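Local structure of transketolase (Campylobacter jejuni, 3L84) at residues Ala329-Lys334 / Glu478-Trp483; Asp337-Asp342 / Val496-Lys501; Pro473-Glu478 / Leu502-Glu507; Asn515-Leu520 / Val557-Phe562. The protein belongs to the transketolase family of thiamine diphosphate enzymes, joining a diphosphate-binding domain, a pyrimidine-binding domain and a C-terminal domain in one chain. All coordinates share one frame; numbering follows the deposited sequence.

Contact 1 of 4, residues Ala329-Lys334 / Glu478-Trp483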
# COMPACT_ATOMS: atom_id res chain seq x y z
N ALA A 329 -9.19 -29.90 -17.55
CA ALA A 329 -8.42 -30.98 -16.94
C ALA A 329 -7.15 -30.36 -16.39
O ALA A 329 -6.22 -29.94 -17.14
CB ALA A 329 -8.10 -32.07 -17.98
N TYR A 330 -7.10 -30.29 -15.08
CA TYR A 330 -5.94 -29.71 -14.39
C TYR A 330 -4.83 -30.72 -14.29
O TYR A 330 -5.06 -31.92 -14.50
CB TYR A 330 -6.33 -29.32 -12.98
CG TYR A 330 -7.26 -28.14 -12.89
CD1 TYR A 330 -6.78 -26.88 -12.63
CD2 TYR A 330 -8.63 -28.29 -13.04
CE1 TYR A 330 -7.62 -25.80 -12.51
CE2 TYR A 330 -9.47 -27.19 -12.94
CZ TYR A 330 -8.96 -25.95 -12.67
OH TYR A 330 -9.78 -24.84 -12.54
N PRO A 331 -3.59 -30.29 -14.02
CA PRO A 331 -2.52 -31.28 -13.80
C PRO A 331 -2.81 -32.14 -12.59
O PRO A 331 -3.42 -31.66 -11.61
CB PRO A 331 -1.27 -30.42 -13.54
CG PRO A 331 -1.67 -29.01 -13.99
CD PRO A 331 -3.13 -28.92 -13.73
N ASP A 332 -2.30 -33.36 -12.65
CA ASP A 332 -2.40 -34.34 -11.59
C ASP A 332 -1.09 -34.30 -10.82
O ASP A 332 -0.08 -34.83 -11.24
CB ASP A 332 -2.66 -35.72 -12.14
CG ASP A 332 -2.79 -36.76 -11.06
OD1 ASP A 332 -2.69 -36.43 -9.86
OD2 ASP A 332 -2.99 -37.96 -11.40
N PHE A 333 -1.13 -33.67 -9.66
CA PHE A 333 0.05 -33.51 -8.82
C PHE A 333 0.11 -34.50 -7.67
O PHE A 333 0.97 -34.36 -6.77
CB PHE A 333 0.10 -32.09 -8.24
CG PHE A 333 0.25 -31.01 -9.26
CD1 PHE A 333 1.40 -30.88 -10.00
CD2 PHE A 333 -0.73 -30.05 -9.40
CE1 PHE A 333 1.53 -29.83 -10.90
CE2 PHE A 333 -0.59 -29.02 -10.28
CZ PHE A 333 0.56 -28.90 -11.00
N LYS A 334 -0.78 -35.47 -7.66
CA LYS A 334 -0.77 -36.47 -6.61
C LYS A 334 0.60 -37.11 -6.41
O LYS A 334 1.18 -37.61 -7.32
CB LYS A 334 -1.87 -37.51 -6.81
CG LYS A 334 -2.01 -38.42 -5.65
CD LYS A 334 -3.15 -39.39 -5.80
CE LYS A 334 -3.33 -40.23 -4.55
NZ LYS A 334 -4.24 -41.35 -4.86
N GLU A 478 -3.97 -29.64 -3.50
CA GLU A 478 -4.70 -28.56 -2.86
C GLU A 478 -4.75 -27.32 -3.75
O GLU A 478 -5.74 -26.59 -3.77
CB GLU A 478 -4.13 -28.21 -1.47
CG GLU A 478 -4.29 -29.24 -0.38
CD GLU A 478 -4.09 -28.70 1.01
OE1 GLU A 478 -3.58 -27.57 1.19
OE2 GLU A 478 -4.43 -29.44 1.97
N ASN A 479 -3.66 -27.04 -4.45
CA ASN A 479 -3.59 -25.87 -5.32
C ASN A 479 -4.64 -25.93 -6.45
O ASN A 479 -5.28 -24.93 -6.78
CB ASN A 479 -2.15 -25.73 -5.85
CG ASN A 479 -1.81 -24.42 -6.51
OD1 ASN A 479 -2.65 -23.45 -6.68
ND2 ASN A 479 -0.58 -24.31 -6.85
N VAL A 480 -4.82 -27.13 -7.03
CA VAL A 480 -5.83 -27.36 -8.05
C VAL A 480 -7.23 -27.19 -7.45
O VAL A 480 -8.09 -26.50 -8.04
CB VAL A 480 -5.70 -28.78 -8.67
CG1 VAL A 480 -6.98 -29.16 -9.41
CG2 VAL A 480 -4.48 -28.80 -9.53
N LYS A 481 -7.50 -27.83 -6.31
CA LYS A 481 -8.83 -27.74 -5.70
C LYS A 481 -9.17 -26.28 -5.35
O LYS A 481 -10.33 -25.86 -5.49
CB LYS A 481 -8.92 -28.66 -4.48
CG LYS A 481 -8.88 -30.13 -4.83
CD LYS A 481 -8.72 -30.99 -3.59
CE LYS A 481 -8.74 -32.48 -3.84
NZ LYS A 481 -8.36 -33.19 -2.56
N ALA A 482 -8.15 -25.52 -4.94
CA ALA A 482 -8.34 -24.11 -4.63
C ALA A 482 -8.77 -23.35 -5.88
O ALA A 482 -9.68 -22.53 -5.81
CB ALA A 482 -7.05 -23.50 -4.08
N TRP A 483 -8.12 -23.58 -7.02
CA TRP A 483 -8.54 -22.94 -8.27
C TRP A 483 -9.96 -23.31 -8.66
O TRP A 483 -10.72 -22.47 -9.15
CB TRP A 483 -7.56 -23.27 -9.39
CG TRP A 483 -6.45 -22.26 -9.47
CD1 TRP A 483 -5.16 -22.40 -9.05
CD2 TRP A 483 -6.57 -20.92 -9.98
NE1 TRP A 483 -4.46 -21.24 -9.31
CE2 TRP A 483 -5.30 -20.32 -9.86
CE3 TRP A 483 -7.62 -20.18 -10.50
CZ2 TRP A 483 -5.06 -19.02 -10.28
CZ3 TRP A 483 -7.39 -18.88 -10.91
CH2 TRP A 483 -6.11 -18.30 -10.80
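V480 faces Y330, P331 and F333, so that the loop leading to helix 340-354 lies against helix 476-488 of the α/β pyrimidine-binding domain. The contact across the two pieces is apolar. V480 CG1, anti to its backbone N (chi1 163°), sits 3.6 Å from Y330 CB and meets the tyrosine ring obliquely, and the two side chains slide past each other in opposite directions. The other methyl serves the rest of the loop: V480 CG2 is 3.7 Å from P331 O and 4.0 Å from F333 CD2, where it comes in at the edge of the phenyl ring, near its plane. One face of that ring is taken within the loop itself, by P331 CB. W483 contributes its root, with CB 4.0 Å from Y330 CE1; the two side chains cross at about a right angle, and the indole leads away to stack on F495.

The polar groups turn to other partners: N479 directs its amide to S343 and N344 of helix 340-354, while K334 NZ forms a salt bridge with E507. The loop is pinned by an Asx turn: K334 N donates to D332 OD1 over 3.1 Å, reaching the carboxylate on its anti side, 33° out of plane.

Contact 2 of 4, residues Asp337-Asp342 / Val496-Lys501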
# COMPACT_ATOMS: atom_id res chain seq x y z
N ASP A 337 6.21 -34.02 -4.96
CA ASP A 337 6.79 -32.96 -4.14
C ASP A 337 7.13 -31.76 -5.04
O ASP A 337 7.76 -31.90 -6.07
CB ASP A 337 8.05 -33.42 -3.44
CG ASP A 337 7.82 -34.52 -2.41
OD1 ASP A 337 6.67 -34.91 -2.07
OD2 ASP A 337 8.86 -35.11 -2.00
N LEU A 338 6.70 -30.56 -4.65
CA LEU A 338 6.92 -29.36 -5.47
C LEU A 338 6.75 -28.12 -4.60
O LEU A 338 6.11 -28.15 -3.55
CB LEU A 338 5.92 -29.29 -6.64
CG LEU A 338 4.47 -29.62 -6.33
CD1 LEU A 338 3.77 -28.43 -5.66
CD2 LEU A 338 3.74 -30.09 -7.61
N ALA A 339 7.36 -27.03 -5.04
CA ALA A 339 7.02 -25.74 -4.49
C ALA A 339 5.66 -25.34 -5.06
O ALA A 339 5.40 -25.51 -6.26
CB ALA A 339 8.06 -24.72 -4.94
N THR A 340 4.78 -24.74 -4.24
CA THR A 340 3.46 -24.41 -4.77
C THR A 340 3.52 -23.23 -5.75
O THR A 340 2.61 -23.08 -6.55
CB THR A 340 2.44 -24.23 -3.67
OG1 THR A 340 2.92 -23.29 -2.71
CG2 THR A 340 2.09 -25.59 -3.03
N ARG A 341 4.59 -22.44 -5.82
CA ARG A 341 4.71 -21.50 -6.93
C ARG A 341 4.75 -22.26 -8.27
O ARG A 341 4.26 -21.76 -9.29
CB ARG A 341 5.93 -20.57 -6.82
CG ARG A 341 7.28 -21.22 -6.85
CD ARG A 341 8.35 -20.17 -6.85
NE ARG A 341 9.70 -20.72 -6.67
CZ ARG A 341 10.84 -20.11 -6.97
NH1 ARG A 341 10.86 -18.96 -7.62
NH2 ARG A 341 11.99 -20.71 -6.65
N ASP A 342 5.38 -23.43 -8.29
CA ASP A 342 5.55 -24.23 -9.49
C ASP A 342 4.28 -24.97 -9.87
O ASP A 342 3.90 -24.97 -11.05
CB ASP A 342 6.72 -25.21 -9.31
CG ASP A 342 8.05 -24.54 -9.24
OD1 ASP A 342 8.24 -23.47 -9.86
OD2 ASP A 342 8.97 -25.09 -8.60
N VAL A 496 -1.49 -18.06 -1.93
CA VAL A 496 -0.30 -17.81 -1.13
C VAL A 496 0.60 -19.04 -1.25
O VAL A 496 0.22 -20.14 -0.82
CB VAL A 496 -0.70 -17.50 0.30
CG1 VAL A 496 0.54 -17.38 1.25
CG2 VAL A 496 -1.58 -16.25 0.41
N LEU A 497 1.73 -18.84 -1.93
CA LEU A 497 2.48 -19.93 -2.53
C LEU A 497 3.95 -19.90 -2.07
O LEU A 497 4.53 -18.84 -1.86
CB LEU A 497 2.40 -19.80 -4.05
CG LEU A 497 0.97 -19.78 -4.61
CD1 LEU A 497 0.98 -19.22 -6.02
CD2 LEU A 497 0.29 -21.11 -4.49
N SER A 498 4.56 -21.09 -1.96
CA SER A 498 5.92 -21.21 -1.47
C SER A 498 6.98 -21.04 -2.52
O SER A 498 6.76 -21.41 -3.70
CB SER A 498 6.12 -22.56 -0.78
OG SER A 498 6.16 -23.62 -1.73
N ARG A 499 8.12 -20.49 -2.12
CA ARG A 499 9.35 -20.49 -2.92
C ARG A 499 9.91 -21.91 -2.97
O ARG A 499 10.41 -22.39 -3.97
CB ARG A 499 10.39 -19.53 -2.29
CG ARG A 499 11.63 -19.36 -3.12
CD ARG A 499 12.76 -18.66 -2.39
NE ARG A 499 13.85 -18.44 -3.36
CZ ARG A 499 15.14 -18.37 -3.08
NH1 ARG A 499 16.01 -18.17 -4.08
NH2 ARG A 499 15.59 -18.51 -1.84
N GLN A 500 9.96 -22.53 -1.79
CA GLN A 500 10.68 -23.77 -1.54
C GLN A 500 9.79 -25.00 -1.76
O GLN A 500 8.57 -24.95 -1.67
CB GLN A 500 11.26 -23.81 -0.11
CG GLN A 500 10.24 -24.11 1.02
CD GLN A 500 9.41 -22.93 1.48
OE1 GLN A 500 9.34 -21.89 0.79
NE2 GLN A 500 8.69 -23.12 2.58
N LYS A 501 10.43 -26.15 -2.01
CA LYS A 501 9.73 -27.38 -2.24
C LYS A 501 8.97 -27.83 -0.99
O LYS A 501 9.54 -27.85 0.13
CB LYS A 501 10.74 -28.47 -2.62
CG LYS A 501 10.08 -29.77 -3.07
CD LYS A 501 11.09 -30.85 -3.51
CE LYS A 501 11.77 -30.48 -4.77
NZ LYS A 501 12.44 -31.67 -5.39
O HOH W 1 1.52 -22.59 -0.44
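T340 and S498 both tuck their hydroxyls between backbone N and carbonyl carbon (chi1 53° and 72°), and from there each oxygen accepts the other residue's backbone N-H. S498 N reaches T340 OG1 over 2.8 Å in a nearly straight bond (171° at the hydrogen), and T340 N reaches S498 OG over 3.1 Å. Both hydroxyls also donate: S498 OG to Q500 O at 2.8 Å, which braces the turn of its own loop, and T340 OG1 to a water that passes the bond on to V496 O. A further amide of the first helical turn is answered by the loop, R341 N giving to S498 O at 3.2 Å. A339, at the N-cap of this helix, rests its CB 3.3 Å from Q500 O.

The R341 side chain runs beside R499, pointing the same way. Its NE makes a weak bond to R499 O, its NH1 donates to S368 O, and R499 CG lies over one guanidinium face, 3.7 Å above the plane and offset toward the rim. R341 NH2 and R499 NE are 4.4 Å apart, two like charges that probably repel mildly. At the other end K501 CD lies 4.0 Å from D337 CB, while the D337 carboxylate goes to A504 N and K503.

In the pyrimidine-binding domain, the loop leaving strand 493-496 thus covers the N-terminal end of helix 340-354, with L497 packed on N344 of that helix and on I438 of strand 436-440, the neighbour of 493-496 in the parallel sheet.

Contact 3 of 4, residues Pro473-Glu478 / Leu502-Glu507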
# COMPACT_ATOMS: atom_id res chain seq x y z
N PRO A 473 -2.13 -23.35 -0.22
CA PRO A 473 -2.14 -24.80 -0.44
C PRO A 473 -0.86 -25.45 0.05
O PRO A 473 0.23 -24.88 -0.04
CB PRO A 473 -2.26 -24.92 -1.96
CG PRO A 473 -1.72 -23.65 -2.48
CD PRO A 473 -2.16 -22.60 -1.49
N ALA A 474 -1.00 -26.66 0.60
CA ALA A 474 0.14 -27.41 1.07
C ALA A 474 0.78 -28.25 -0.02
O ALA A 474 1.95 -28.67 0.15
CB ALA A 474 -0.27 -28.30 2.22
N ASP A 475 0.12 -28.45 -1.13
CA ASP A 475 0.69 -29.26 -2.23
C ASP A 475 -0.04 -28.91 -3.50
O ASP A 475 -0.95 -28.08 -3.50
CB ASP A 475 0.69 -30.78 -1.91
CG ASP A 475 -0.66 -31.45 -1.93
OD1 ASP A 475 -1.69 -30.81 -2.24
OD2 ASP A 475 -0.69 -32.69 -1.70
N GLY A 476 0.33 -29.55 -4.60
CA GLY A 476 -0.28 -29.27 -5.87
C GLY A 476 -1.73 -29.64 -5.97
O GLY A 476 -2.49 -28.97 -6.67
N VAL A 477 -2.11 -30.73 -5.33
CA VAL A 477 -3.49 -31.16 -5.36
C VAL A 477 -4.38 -30.10 -4.67
O VAL A 477 -5.43 -29.69 -5.20
CB VAL A 477 -3.65 -32.53 -4.71
CG1 VAL A 477 -5.10 -32.91 -4.52
CG2 VAL A 477 -2.90 -33.60 -5.56
N GLU A 478 -3.97 -29.64 -3.50
CA GLU A 478 -4.70 -28.56 -2.86
C GLU A 478 -4.75 -27.32 -3.75
O GLU A 478 -5.74 -26.59 -3.77
CB GLU A 478 -4.13 -28.21 -1.47
CG GLU A 478 -4.29 -29.24 -0.38
CD GLU A 478 -4.09 -28.70 1.01
OE1 GLU A 478 -3.58 -27.57 1.19
OE2 GLU A 478 -4.43 -29.44 1.97
N LEU A 502 7.73 -28.26 -1.20
CA LEU A 502 6.87 -28.87 -0.18
C LEU A 502 6.59 -30.33 -0.48
O LEU A 502 6.62 -30.77 -1.64
CB LEU A 502 5.53 -28.13 -0.08
CG LEU A 502 5.61 -26.60 0.04
CD1 LEU A 502 4.22 -26.02 0.28
CD2 LEU A 502 6.60 -26.15 1.11
N LYS A 503 6.21 -31.07 0.54
CA LYS A 503 5.97 -32.49 0.41
C LYS A 503 4.54 -32.76 0.03
O LYS A 503 3.60 -32.27 0.61
CB LYS A 503 6.28 -33.21 1.71
CG LYS A 503 7.72 -33.08 2.17
CD LYS A 503 8.73 -33.94 1.40
CE LYS A 503 8.33 -35.41 1.25
NZ LYS A 503 9.42 -36.29 0.65
N ALA A 504 4.36 -33.62 -0.94
CA ALA A 504 3.02 -34.02 -1.32
C ALA A 504 2.30 -34.70 -0.16
O ALA A 504 2.89 -35.50 0.59
CB ALA A 504 3.10 -34.97 -2.52
N LEU A 505 1.01 -34.42 0.00
CA LEU A 505 0.19 -34.99 1.04
C LEU A 505 -0.44 -36.30 0.62
O LEU A 505 -0.57 -36.63 -0.56
CB LEU A 505 -0.96 -34.03 1.42
CG LEU A 505 -0.57 -32.63 1.85
CD1 LEU A 505 -1.83 -31.83 2.20
CD2 LEU A 505 0.41 -32.67 3.02
N ASN A 506 -0.83 -37.07 1.62
CA ASN A 506 -1.71 -38.18 1.40
C ASN A 506 -3.15 -37.69 1.23
O ASN A 506 -3.46 -36.53 1.49
CB ASN A 506 -1.53 -39.23 2.51
CG ASN A 506 -0.12 -39.84 2.48
OD1 ASN A 506 0.27 -40.49 1.50
ND2 ASN A 506 0.67 -39.59 3.53
N GLU A 507 -4.04 -38.58 0.82
CA GLU A 507 -5.40 -38.17 0.50
C GLU A 507 -6.21 -37.77 1.75
O GLU A 507 -5.92 -38.24 2.84
CB GLU A 507 -6.12 -39.26 -0.31
CG GLU A 507 -5.57 -39.37 -1.77
CD GLU A 507 -6.51 -40.05 -2.76
OE1 GLU A 507 -6.52 -39.65 -3.96
OE2 GLU A 507 -7.23 -40.98 -2.34
O HOH W 2 3.07 -30.12 2.11
O HOH W 3 -0.40 -35.49 -3.06
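The D475 carboxylate joins L505 to the start of helix 476-488, one oxygen for each. L505 N donates to D475 OD2 over 3.0 Å, arriving on the anti side and 20° out of the carboxylate plane; E478 N meets D475 OD1 at 2.9 Å, nearly along the C-O bond. D475 stands at the N-cap, and this second bond is its capping bond; the positive helix end would tend to favour the charged carboxylate. With CG between backbone N and carbonyl carbon (chi1 72°), the carboxylate can meet both the helix start and L505. The E478 carboxylate is approached from above its plane by A474 N, which bonds OE1, while OE2 has Y518 and S558 of the C-terminal domain as partners.

L505 lies against both acids, its CG 3.6 Å from D475 OD2 and its CD1 3.5 Å from E478 OE2 and 3.9 Å from A474 CB; it also packs on V537 and L541 of helix 537-549. L502 CD1 is 3.5 Å from A474 O.

Two waters complete the join to the loop between strands 493-496 and 518-521. One donates to A474 O and K503 O, the other to D475 OD2 and, at 2.8 Å, to L505 O.

Contact 4 of 4, residues Asn515-Leu520 / Val557-Phe562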
# COMPACT_ATOMS: atom_id res chain seq x y z
N ASN A 515 -14.13 -27.42 2.13
CA ASN A 515 -14.52 -27.10 3.51
C ASN A 515 -13.59 -26.14 4.20
O ASN A 515 -13.82 -25.82 5.36
CB ASN A 515 -14.62 -28.39 4.33
CG ASN A 515 -15.56 -29.40 3.72
OD1 ASN A 515 -15.14 -30.40 3.09
ND2 ASN A 515 -16.84 -29.13 3.86
N GLY A 516 -12.52 -25.71 3.53
CA GLY A 516 -11.52 -24.80 4.10
C GLY A 516 -10.46 -25.47 4.95
O GLY A 516 -9.29 -25.16 4.84
N ALA A 517 -10.91 -26.35 5.81
CA ALA A 517 -10.01 -27.23 6.58
C ALA A 517 -10.56 -28.63 6.49
O ALA A 517 -11.79 -28.80 6.38
CB ALA A 517 -9.91 -26.78 8.05
N TYR A 518 -9.69 -29.64 6.54
CA TYR A 518 -10.13 -31.04 6.48
C TYR A 518 -9.13 -31.90 7.22
O TYR A 518 -8.00 -31.46 7.52
CB TYR A 518 -10.31 -31.48 5.02
CG TYR A 518 -9.05 -31.52 4.21
CD1 TYR A 518 -8.37 -32.70 4.04
CD2 TYR A 518 -8.55 -30.39 3.58
CE1 TYR A 518 -7.18 -32.75 3.31
CE2 TYR A 518 -7.39 -30.44 2.86
CZ TYR A 518 -6.72 -31.63 2.69
OH TYR A 518 -5.56 -31.73 1.96
N LEU A 519 -9.52 -33.14 7.51
CA LEU A 519 -8.64 -34.06 8.23
C LEU A 519 -7.70 -34.83 7.29
O LEU A 519 -8.17 -35.45 6.34
CB LEU A 519 -9.46 -35.06 9.06
CG LEU A 519 -10.05 -34.55 10.37
CD1 LEU A 519 -11.09 -35.51 10.88
CD2 LEU A 519 -8.94 -34.34 11.41
N LEU A 520 -6.40 -34.80 7.59
CA LEU A 520 -5.38 -35.66 6.96
C LEU A 520 -5.11 -36.89 7.81
O LEU A 520 -4.63 -37.90 7.30
CB LEU A 520 -4.03 -34.92 6.80
CG LEU A 520 -4.05 -33.86 5.75
CD1 LEU A 520 -2.78 -33.05 5.83
CD2 LEU A 520 -4.19 -34.49 4.36
N VAL A 557 -5.06 -31.58 10.82
CA VAL A 557 -5.92 -30.82 9.96
C VAL A 557 -5.11 -29.93 9.05
O VAL A 557 -4.23 -29.20 9.51
CB VAL A 557 -6.85 -29.92 10.82
CG1 VAL A 557 -7.62 -28.90 9.95
CG2 VAL A 557 -7.82 -30.76 11.67
N SER A 558 -5.40 -30.03 7.75
CA SER A 558 -4.89 -29.08 6.78
C SER A 558 -5.95 -28.00 6.54
O SER A 558 -7.13 -28.32 6.32
CB SER A 558 -4.53 -29.76 5.47
OG SER A 558 -4.03 -28.79 4.53
N MSE A 559 -5.55 -26.74 6.63
CA MSE A 559 -6.45 -25.61 6.47
C MSE A 559 -5.97 -24.72 5.33
O MSE A 559 -5.42 -23.62 5.55
CB MSE A 559 -6.55 -24.82 7.77
CG MSE A 559 -7.64 -23.73 7.76
SE MSE A 559 -7.60 -22.52 9.24
CE MSE A 559 -5.90 -21.72 8.79
N PRO A 560 -6.23 -25.12 4.09
CA PRO A 560 -5.87 -24.29 2.97
C PRO A 560 -6.64 -22.99 2.90
O PRO A 560 -6.16 -22.07 2.23
CB PRO A 560 -6.15 -25.21 1.76
CG PRO A 560 -7.15 -26.19 2.26
CD PRO A 560 -6.73 -26.45 3.67
N CYS A 561 -7.82 -22.88 3.50
CA CYS A 561 -8.56 -21.62 3.44
C CYS A 561 -9.34 -21.36 4.73
O CYS A 561 -10.40 -21.94 4.97
CB CYS A 561 -9.46 -21.58 2.21
SG CYS A 561 -10.30 -19.99 2.04
N PHE A 562 -8.84 -20.44 5.54
CA PHE A 562 -9.48 -20.03 6.82
C PHE A 562 -10.91 -19.54 6.59
O PHE A 562 -11.83 -19.93 7.34
CB PHE A 562 -8.59 -18.94 7.45
CG PHE A 562 -9.00 -18.44 8.81
CD1 PHE A 562 -8.36 -18.89 9.94
CD2 PHE A 562 -9.95 -17.48 8.95
CE1 PHE A 562 -8.71 -18.39 11.20
CE2 PHE A 562 -10.30 -16.99 10.23
CZ PHE A 562 -9.69 -17.48 11.33
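L519 and V557 meet on one face of an antiparallel strand pair at the edge of the mixed sheet of the C-terminal domain, where strand 518-521 runs against strand 554-558. Their side chains cross obliquely, L519 CD2 being 3.8 Å from V557 CG2, and the other valine methyl, CG1, touches A517 CB at 3.7 Å. L576 of helix 570-576 packs on both A517 and L519.

Y518 and S558 take the other face. With CG placed between backbone N and carbonyl carbon (chi1 65°), the tyrosine ring lies so that S558 CB sits over one face, 3.9 Å from CE2. L520 CD1 also approaches S558 CB, at 3.7 Å. The polar ends of Y518 and S558 converge on E478 OE2, which ties this sheet to helix 476-488.

Between the backbones, Y518 and S558 form a hydrogen-bonded pair: Y518 N gives to S558 O at 2.9 Å and S558 N to Y518 O at 3.0 Å. Ahead of Y518 the chain is loop, and G516 there has a positive phi (83°), which suits glycine, and a CA close beside C561 O. P560 CD presses to 3.1 Å from G516 O. C561 is the N-cap of helix 562-566, and its N-H is given to that same G516 O, N to O 3.0 Å, in the carbonyl plane and on a lone pair.

Of these segments, 329-334 and 337-342 come first from the N terminus, and the pieces that meet them arrive some 150 residues later. Contact 1 closes its loop at helix 476-488 and contact 2 at the segment after strand 493-496, so the two cross. Contact 3 opens just before that helix and closes at 502-507; it crosses both and shares E478 with contact 1. L338 O to L502 N and D337 OD1 to A504 N join contact 2 to contact 3, while K334 to E507 joins contacts 1 and 3. Contact 4 follows in series within the C-terminal domain, linked back through E478 to Y518 and S558. Contacts 2 and 4 do not touch.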